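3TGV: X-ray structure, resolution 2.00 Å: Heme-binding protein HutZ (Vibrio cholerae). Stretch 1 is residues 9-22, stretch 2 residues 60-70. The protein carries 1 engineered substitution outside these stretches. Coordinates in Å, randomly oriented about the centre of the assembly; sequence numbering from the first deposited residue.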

ATOM      1  N   GLU A   9       2.414  10.578  17.699  1.00 32.89           N
ATOM      2  CA  GLU A   9       2.982   9.285  18.061  1.00 35.16           C
ATOM      3  C   GLU A   9       3.017   8.321  16.872  1.00 32.54           C
ATOM      4  O   GLU A   9       3.991   7.598  16.682  1.00 30.98           O
ATOM      5  CB  GLU A   9       2.215   8.654  19.217  1.00 32.91           C
ATOM      6  CG  GLU A   9       2.247   9.472  20.516  1.00 49.53           C
ATOM      7  CD  GLU A   9       3.666   9.791  21.004  1.00 59.62           C
ATOM      8  OE1 GLU A   9       4.352  10.640  20.376  1.00 53.47           O
ATOM      9  OE2 GLU A   9       4.088   9.194  22.025  1.00 68.80           O
ATOM     10  N   PHE A  10       1.947   8.316  16.086  1.00 30.07           N
ATOM     11  CA  PHE A  10       1.819   7.428  14.928  1.00 28.86           C
ATOM     12  C   PHE A  10       2.870   7.756  13.880  1.00 28.17           C
ATOM     13  O   PHE A  10       3.538   6.865  13.370  1.00 30.03           O
ATOM     14  CB  PHE A  10       0.407   7.568  14.342  1.00 29.66           C
ATOM     15  CG  PHE A  10       0.074   6.595  13.230  1.00 25.80           C
ATOM     16  CD1 PHE A  10      -0.284   5.282  13.514  1.00 25.89           C
ATOM     17  CD2 PHE A  10       0.050   7.017  11.909  1.00 24.32           C
ATOM     18  CE1 PHE A  10      -0.639   4.400  12.505  1.00 24.18           C
ATOM     19  CE2 PHE A  10      -0.293   6.136  10.884  1.00 23.40           C
ATOM     20  CZ  PHE A  10      -0.642   4.827  11.185  1.00 25.10           C
ATOM     21  N   ARG A  11       3.023   9.038  13.560  1.00 28.55           N
ATOM     22  CA  ARG A  11       3.986   9.443  12.539  1.00 28.79           C
ATOM     23  C   ARG A  11       5.395   9.087  12.976  1.00 33.79           C
ATOM     24  O   ARG A  11       6.239   8.765  12.148  1.00 29.86           O
ATOM     25  CB  ARG A  11       3.933  10.946  12.273  1.00 31.29           C
ATOM     26  CG  ARG A  11       2.700  11.444  11.532  1.00 36.23           C
ATOM     27  CD  ARG A  11       2.618  12.977  11.626  1.00 35.56           C
ATOM     28  NE  ARG A  11       3.265  13.606  10.488  1.00 40.67           N
ATOM     29  CZ  ARG A  11       3.728  14.850  10.461  1.00 38.98           C
ATOM     30  NH1 ARG A  11       3.649  15.629  11.525  1.00 35.88           N
ATOM     31  NH2 ARG A  11       4.311  15.301   9.357  1.00 44.42           N
ATOM     32  N   GLN A  12       5.648   9.158  14.280  1.00 30.41           N
ATOM     33  CA  GLN A  12       6.972   8.851  14.823  1.00 34.67           C
ATOM     34  C   GLN A  12       7.258   7.351  14.866  1.00 30.40           C
ATOM     35  O   GLN A  12       8.396   6.920  14.671  1.00 36.18           O
ATOM     36  CB  GLN A  12       7.128   9.462  16.223  1.00 36.46           C
ATOM     37  CG  GLN A  12       7.450  10.943  16.199  1.00 39.88           C
ATOM     38  CD  GLN A  12       7.456  11.578  17.583  1.00 44.94           C
ATOM     39  OE1 GLN A  12       7.032  10.967  18.567  1.00 47.37           O
ATOM     40  NE2 GLN A  12       7.938  12.815  17.660  1.00 46.93           N
ATOM     41  N   GLU A  13       6.228   6.555  15.127  1.00 31.70           N
ATOM     42  CA  GLU A  13       6.403   5.112  15.243  1.00 34.30           C
ATOM     43  C   GLU A  13       6.482   4.434  13.877  1.00 35.32           C
ATOM     44  O   GLU A  13       7.305   3.545  13.668  1.00 36.29           O
ATOM     45  CB  GLU A  13       5.267   4.498  16.073  1.00 34.27           C
ATOM     46  CG  GLU A  13       5.408   2.991  16.328  1.00 41.65           C
ATOM     47  CD  GLU A  13       4.880   2.130  15.183  1.00 46.12           C
ATOM     48  OE1 GLU A  13       3.823   2.491  14.607  1.00 40.16           O
ATOM     49  OE2 GLU A  13       5.521   1.091  14.867  1.00 44.42           O
ATOM     50  N   ARG A  14       5.621   4.840  12.948  1.00 28.31           N
ATOM     51  CA  ARG A  14       5.591   4.195  11.642  1.00 30.77           C
ATOM     52  C   ARG A  14       6.864   4.524  10.872  1.00 30.85           C
ATOM     53  O   ARG A  14       7.290   5.673  10.828  1.00 28.15           O
ATOM     54  CB  ARG A  14       4.349   4.617  10.861  1.00 28.19           C
ATOM     55  CG  ARG A  14       3.036   4.254  11.546  1.00 29.05           C
ATOM     56  CD  ARG A  14       2.600   2.836  11.218  1.00 30.00           C
ATOM     57  NE  ARG A  14       3.229   1.845  12.079  1.00 29.28           N
ATOM     58  CZ  ARG A  14       3.366   0.560  11.774  1.00 35.28           C
ATOM     59  NH1 ARG A  14       2.940   0.091  10.604  1.00 32.35           N
ATOM     60  NH2 ARG A  14       3.954  -0.259  12.635  1.00 39.90           N
ATOM     61  N   LYS A  15       7.480   3.507  10.276  1.00 29.94           N
ATOM     62  CA  LYS A  15       8.754   3.687   9.607  1.00 28.86           C
ATOM     63  C   LYS A  15       8.635   3.598   8.086  1.00 26.13           C
ATOM     64  O   LYS A  15       9.585   3.906   7.368  1.00 27.88           O
ATOM     65  CB  LYS A  15       9.756   2.645  10.117  1.00 33.98           C
ATOM     66  CG  LYS A  15       9.895   2.654  11.642  1.00 32.79           C
ATOM     67  CD  LYS A  15      11.172   3.355  12.083  1.00 40.55           C
ATOM     68  CE  LYS A  15      11.042   3.939  13.482  1.00 46.20           C
ATOM     69  NZ  LYS A  15      10.636   2.923  14.490  1.00 58.72           N
ATOM     70  N   THR A  16       7.476   3.179   7.597  1.00 23.52           N
ATOM     71  CA  THR A  16       7.299   2.938   6.168  1.00 25.30           C
ATOM     72  C   THR A  16       6.074   3.648   5.583  1.00 25.22           C
ATOM     73  O   THR A  16       5.045   3.818   6.251  1.00 24.41           O
ATOM     74  CB  THR A  16       7.174   1.423   5.869  1.00 25.57           C
ATOM     75  OG1 THR A  16       8.286   0.721   6.451  1.00 31.43           O
ATOM     76  CG2 THR A  16       7.187   1.182   4.383  1.00 34.95           C
ATOM     77  N   LEU A  17       6.210   4.063   4.330  1.00 22.84           N
ATOM     78  CA  LEU A  17       5.100   4.562   3.537  1.00 22.64           C
ATOM     79  C   LEU A  17       4.691   3.514   2.517  1.00 27.59           C
ATOM     80  O   LEU A  17       5.548   2.841   1.910  1.00 24.66           O
ATOM     81  CB  LEU A  17       5.517   5.828   2.779  1.00 24.39           C
ATOM     82  CG  LEU A  17       6.051   7.015   3.579  1.00 22.48           C
ATOM     83  CD1 LEU A  17       6.395   8.198   2.653  1.00 22.93           C
ATOM     84  CD2 LEU A  17       5.029   7.411   4.647  1.00 26.54           C
ATOM     85  N   GLN A  18       3.390   3.374   2.315  1.00 22.23           N
ATOM     86  CA  GLN A  18       2.903   2.650   1.152  1.00 24.24           C
ATOM     87  C   GLN A  18       2.619   3.665   0.057  1.00 24.11           C
ATOM     88  O   GLN A  18       2.022   4.726   0.313  1.00 21.88           O
ATOM     89  CB  GLN A  18       1.646   1.837   1.471  1.00 24.97           C
ATOM     90  CG  GLN A  18       1.590   1.281   2.889  1.00 28.23           C
ATOM     91  CD  GLN A  18       2.771   0.421   3.249  1.00 34.26           C
ATOM     92  OE1 GLN A  18       3.423   0.625   4.279  1.00 34.64           O
ATOM     93  NE2 GLN A  18       3.049  -0.568   2.413  1.00 34.77           N
ATOM     94  N   LEU A  19       3.025   3.332  -1.165  1.00 21.17           N
ATOM     95  CA  LEU A  19       2.976   4.269  -2.282  1.00 24.27           C
ATOM     96  C   LEU A  19       2.199   3.728  -3.475  1.00 24.55           C
ATOM     97  O   LEU A  19       2.350   2.568  -3.851  1.00 23.12           O
ATOM     98  CB  LEU A  19       4.393   4.615  -2.741  1.00 23.82           C
ATOM     99  CG  LEU A  19       5.416   4.910  -1.652  1.00 22.68           C
ATOM    100  CD1 LEU A  19       6.836   4.935  -2.220  1.00 27.78           C
ATOM    101  CD2 LEU A  19       5.068   6.219  -0.940  1.00 24.68           C
ATOM    102  N   ALA A  20       1.368   4.583  -4.063  1.00 22.55           N
ATOM    103  CA  ALA A  20       0.786   4.309  -5.365  1.00 21.05           C
ATOM    104  C   ALA A  20       1.392   5.273  -6.381  1.00 25.06           C
ATOM    105  O   ALA A  20       1.223   6.487  -6.268  1.00 23.05           O
ATOM    106  CB  ALA A  20      -0.729   4.439  -5.327  1.00 18.50           C
ATOM    107  N   THR A  21       2.104   4.732  -7.369  1.00 20.19           N
ATOM    108  CA  THR A  21       2.729   5.555  -8.391  1.00 25.55           C
ATOM    109  C   THR A  21       2.140   5.195  -9.751  1.00 26.00           C
ATOM    110  O   THR A  21       1.354   4.252  -9.864  1.00 24.08           O
ATOM    111  CB  THR A  21       4.260   5.366  -8.412  1.00 21.81           C
ATOM    112  OG1 THR A  21       4.563   3.987  -8.646  1.00 22.28           O
ATOM    113  CG2 THR A  21       4.860   5.775  -7.074  1.00 22.68           C
ATOM    114  N   VAL A  22       2.512   5.948 -10.780  1.00 26.17           N
ATOM    115  CA  VAL A  22       1.994   5.695 -12.123  1.00 27.07           C
ATOM    116  C   VAL A  22       3.089   5.896 -13.154  1.00 26.64           C
ATOM    117  O   VAL A  22       3.936   6.779 -13.000  1.00 23.98           O
ATOM    118  CB  VAL A  22       0.812   6.617 -12.470  1.00 27.52           C
ATOM    119  CG1 VAL A  22      -0.483   6.075 -11.892  1.00 26.30           C
ATOM    120  CG2 VAL A  22       1.086   8.033 -11.969  1.00 26.70           C
ATOM    121  N   PRO A  60       5.449  12.496 -11.790  1.00 34.58           N
ATOM    122  CA  PRO A  60       5.818  12.812 -10.406  1.00 34.57           C
ATOM    123  C   PRO A  60       4.647  12.947  -9.444  1.00 33.87           C
ATOM    124  O   PRO A  60       4.699  13.782  -8.542  1.00 38.50           O
ATOM    125  CB  PRO A  60       6.545  14.165 -10.536  1.00 40.22           C
ATOM    126  CG  PRO A  60       6.790  14.353 -12.021  1.00 39.77           C
ATOM    127  CD  PRO A  60       5.631  13.657 -12.668  1.00 40.20           C
ATOM    128  N   GLN A  61       3.605  12.150  -9.623  1.00 34.43           N
ATOM    129  CA  GLN A  61       2.502  12.165  -8.671  1.00 30.41           C
ATOM    130  C   GLN A  61       2.440  10.841  -7.939  1.00 32.98           C
ATOM    131  O   GLN A  61       2.681   9.787  -8.526  1.00 30.23           O
ATOM    132  CB  GLN A  61       1.181  12.467  -9.356  1.00 34.06           C
ATOM    133  CG  GLN A  61       0.822  11.518 -10.444  1.00 35.77           C
ATOM    134  CD  GLN A  61      -0.306  12.050 -11.291  1.00 36.64           C
ATOM    135  OE1 GLN A  61      -1.254  12.644 -10.776  1.00 38.13           O
ATOM    136  NE2 GLN A  61      -0.213  11.845 -12.594  1.00 35.29           N
ATOM    137  N   VAL A  62       2.145  10.914  -6.647  1.00 29.52           N
ATOM    138  CA  VAL A  62       2.106   9.749  -5.781  1.00 30.58           C
ATOM    139  C   VAL A  62       0.926   9.868  -4.838  1.00 24.80           C
ATOM    140  O   VAL A  62       0.603  10.957  -4.389  1.00 28.45           O
ATOM    141  CB  VAL A  62       3.304   9.717  -4.838  1.00 28.71           C
ATOM    142  CG1 VAL A  62       3.727   8.287  -4.587  1.00 25.75           C
ATOM    143  CG2 VAL A  62       4.422  10.555  -5.383  1.00 38.68           C
ATOM    144  N   SER A  63       0.311   8.740  -4.517  1.00 23.78           N
ATOM    145  CA  SER A  63      -0.614   8.676  -3.404  1.00 25.73           C
ATOM    146  C   SER A  63       0.112   7.938  -2.274  1.00 24.74           C
ATOM    147  O   SER A  63       0.680   6.862  -2.489  1.00 22.26           O
ATOM    148  CB  SER A  63      -1.922   7.994  -3.823  1.00 23.18           C
ATOM    149  OG  SER A  63      -2.846   7.888  -2.748  1.00 24.59           O
ATOM    150  N   ILE A  64       0.132   8.538  -1.085  1.00 21.50           N
ATOM    151  CA  ILE A  64       0.910   8.015   0.044  1.00 23.41           C
ATOM    152  C   ILE A  64       0.023   7.551   1.203  1.00 25.68           C
ATOM    153  O   ILE A  64      -0.974   8.199   1.539  1.00 22.85           O
ATOM    154  CB  ILE A  64       1.864   9.089   0.580  1.00 26.08           C
ATOM    155  CG1 ILE A  64       2.911   9.443  -0.479  1.00 26.24           C
ATOM    156  CG2 ILE A  64       2.529   8.625   1.880  1.00 22.63           C
ATOM    157  CD1 ILE A  64       3.640  10.732  -0.201  1.00 28.90           C
ATOM    158  N   MET A  65       0.377   6.428   1.810  1.00 21.40           N
ATOM    159  CA  MET A  65      -0.357   5.938   2.975  1.00 23.82           C
ATOM    160  C   MET A  65       0.576   5.418   4.059  1.00 26.84           C
ATOM    161  O   MET A  65       1.518   4.660   3.790  1.00 24.15           O
ATOM    162  CB  MET A  65      -1.362   4.853   2.576  1.00 23.60           C
ATOM    163  CG  MET A  65      -2.097   4.239   3.752  1.00 30.15           C
ATOM    164  SD  MET A  65      -3.434   3.120   3.269  1.00 31.86           S
ATOM    165  CE  MET A  65      -2.494   1.871   2.400  1.00 28.42           C
ATOM    166  N   MET A  66       0.309   5.846   5.282  1.00 22.32           N
ATOM    167  CA  MET A  66       1.003   5.362   6.461  1.00 24.78           C
ATOM    168  C   MET A  66      -0.059   4.598   7.261  1.00 25.68           C
ATOM    169  O   MET A  66      -1.108   5.156   7.599  1.00 23.58           O
ATOM    170  CB  MET A  66       1.539   6.572   7.228  1.00 26.54           C
ATOM    171  CG  MET A  66       2.482   6.302   8.379  1.00 29.86           C
ATOM    172  SD  MET A  66       2.897   7.858   9.232  1.00 33.93           S
ATOM    173  CE  MET A  66       3.451   8.854   7.865  1.00 19.63           C
ATOM    174  N   ILE A  67       0.181   3.319   7.532  1.00 21.34           N
ATOM    175  CA  ILE A  67      -0.868   2.448   8.067  1.00 25.12           C
ATOM    176  C   ILE A  67      -0.399   1.484   9.166  1.00 26.74           C
ATOM    177  O   ILE A  67       0.735   0.980   9.127  1.00 26.11           O
ATOM    178  CB  ILE A  67      -1.544   1.642   6.919  1.00 24.22           C
ATOM    179  CG1 ILE A  67      -2.732   0.846   7.453  1.00 26.02           C
ATOM    180  CG2 ILE A  67      -0.512   0.736   6.195  1.00 23.49           C
ATOM    181  CD1 ILE A  67      -3.687   0.404   6.371  1.00 25.20           C
ATOM    182  N   GLU A  68      -1.258   1.227  10.152  1.00 25.11           N
ATOM    183  CA  GLU A  68      -0.883   0.306  11.220  1.00 26.99           C
ATOM    184  C   GLU A  68      -0.866  -1.113  10.666  1.00 26.53           C
ATOM    185  O   GLU A  68      -1.491  -1.388   9.648  1.00 27.32           O
ATOM    186  CB  GLU A  68      -1.834   0.393  12.420  1.00 23.99           C
ATOM    187  CG  GLU A  68      -3.159  -0.303  12.215  1.00 27.18           C
ATOM    188  CD  GLU A  68      -4.099  -0.141  13.413  1.00 29.67           C
ATOM    189  OE1 GLU A  68      -3.621  -0.023  14.561  1.00 34.31           O
ATOM    190  OE2 GLU A  68      -5.315  -0.140  13.195  1.00 29.44           O
ATOM    191  N   ASP A  69      -0.163  -2.011  11.346  1.00 28.35           N
ATOM    192  CA  ASP A  69       0.025  -3.377  10.868  1.00 26.84           C
ATOM    193  C   ASP A  69      -1.270  -4.176  10.927  1.00 30.97           C
ATOM    194  O   ASP A  69      -2.120  -3.906  11.765  1.00 25.98           O
ATOM    195  CB  ASP A  69       1.086  -4.078  11.715  1.00 31.41           C
ATOM    196  CG  ASP A  69       2.491  -3.592  11.410  1.00 35.06           C
ATOM    197  OD1 ASP A  69       2.718  -3.115  10.277  1.00 33.06           O
ATOM    198  OD2 ASP A  69       3.370  -3.699  12.295  1.00 33.12           O
ATOM    199  N   GLU A  70      -1.418  -5.171  10.052  1.00 28.46           N
ATOM    200  CA  GLU A  70      -2.580  -6.044  10.125  1.00 32.21           C
ATOM    201  C   GLU A  70      -2.725  -6.631  11.522  1.00 34.48           C
ATOM    202  O   GLU A  70      -3.816  -6.634  12.079  1.00 32.45           O
ATOM    203  CB  GLU A  70      -2.514  -7.184   9.102  1.00 32.37           C
ATOM    204  CG  GLU A  70      -3.037  -6.819   7.738  1.00 28.14           C
ATOM    205  CD  GLU A  70      -3.034  -7.978   6.776  1.00 31.86           C
ATOM    206  OE1 GLU A  70      -3.274  -9.127   7.214  1.00 32.33           O
ATOM    207  OE2 GLU A  70      -2.759  -7.742   5.578  1.00 38.21           O
TER
HETATM  208  O   HOH W   1       2.759   2.388   6.735  1.00 27.38           O
HETATM  209  O   HOH W   2       4.247   8.036 -10.133  1.00 26.46           O

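Stretch 1 leaves a helix at Arg-14 and continues as strand 16-22, which pairs antiparallel with strand 61-67; the two strand axes run at 146° and approach to 4.6 Å. Together the stretches bury 883 Å², counting both sides.

Stretch 2 enters the contact at Gln-61, whose aliphatic CG lies 3.8 Å from CG2 of Val-22. Here the direct strand-to-strand hydrogen bonding gives way to a water: water 2 accepts from Val-22 N (2.8 Å) and lies 2.8 Å from Gln-61 O, to which it can donate, so it spans the gap at this end of the ladder. Val-62 follows with its CG1 against Thr-21 CG2 at 3.7 Å and Leu-19 CB at 4.2 Å, while its CA approaches Ala-20 O at 3.4 Å in a CA-H...O contact.

Ser-63 and Ala-20 form a hydrogen-bonded pair, Ala-20 N giving to Ser-63 O at 2.9 Å and Ser-63 N to Ala-20 O at 3.0 Å, both nearly straight. Their small side chains share a face, with the two CB atoms 4.0 Å apart. Ile-64 sits opposite Leu-19 in a non-hydrogen-bonded pair on the other face, where packing replaces polar bonding: Ile-64 CG1 meets Leu-19 CD2 and Ile-64 CG2 meets Leu-17 CD2, each at 3.9 Å. Met-65 then restores the ladder with Gln-18, through Gln-18 N to Met-65 O (2.7 Å) and Met-65 N to Gln-18 O (2.8 Å).

Met-66 has the largest area covered by the opposite stretch, because its extended side chain reaches both the strand and the preceding helix. Its CG packs on Arg-14 CB (3.5 Å) and Phe-10 CE2 (3.7 Å), its CE touches Leu-17 CD2 (3.9 Å), and its SD lies 3.8 Å from Arg-11 CA. The sulfur is also 4.9 Å from the centroid of the Phe-10 ring, in an oblique approach.

At Ile-67 a second water bridges the strands: water 1 accepts from Ile-67 N (2.9 Å) and is within hydrogen-bonding distance of Thr-16 O (2.7 Å) and Gln-18 OE1 (3.1 Å). The carbonyl Ile-67 O accepts a hydrogen bond from Arg-14 NH1 at 2.8 Å. Glu-68 passes the edge of the Phe-10 ring, its N 3.8 Å from Phe-10 CZ. Finally, Asp-69 OD1 forms a salt bridge with Arg-14 NH1 at 3.2 Å. The same guanidinium is held on stretch 1 by a salt bridge from Arg-14 NE to Glu-13 OE1 (2.7 Å), so it carries charge pairing to both acids.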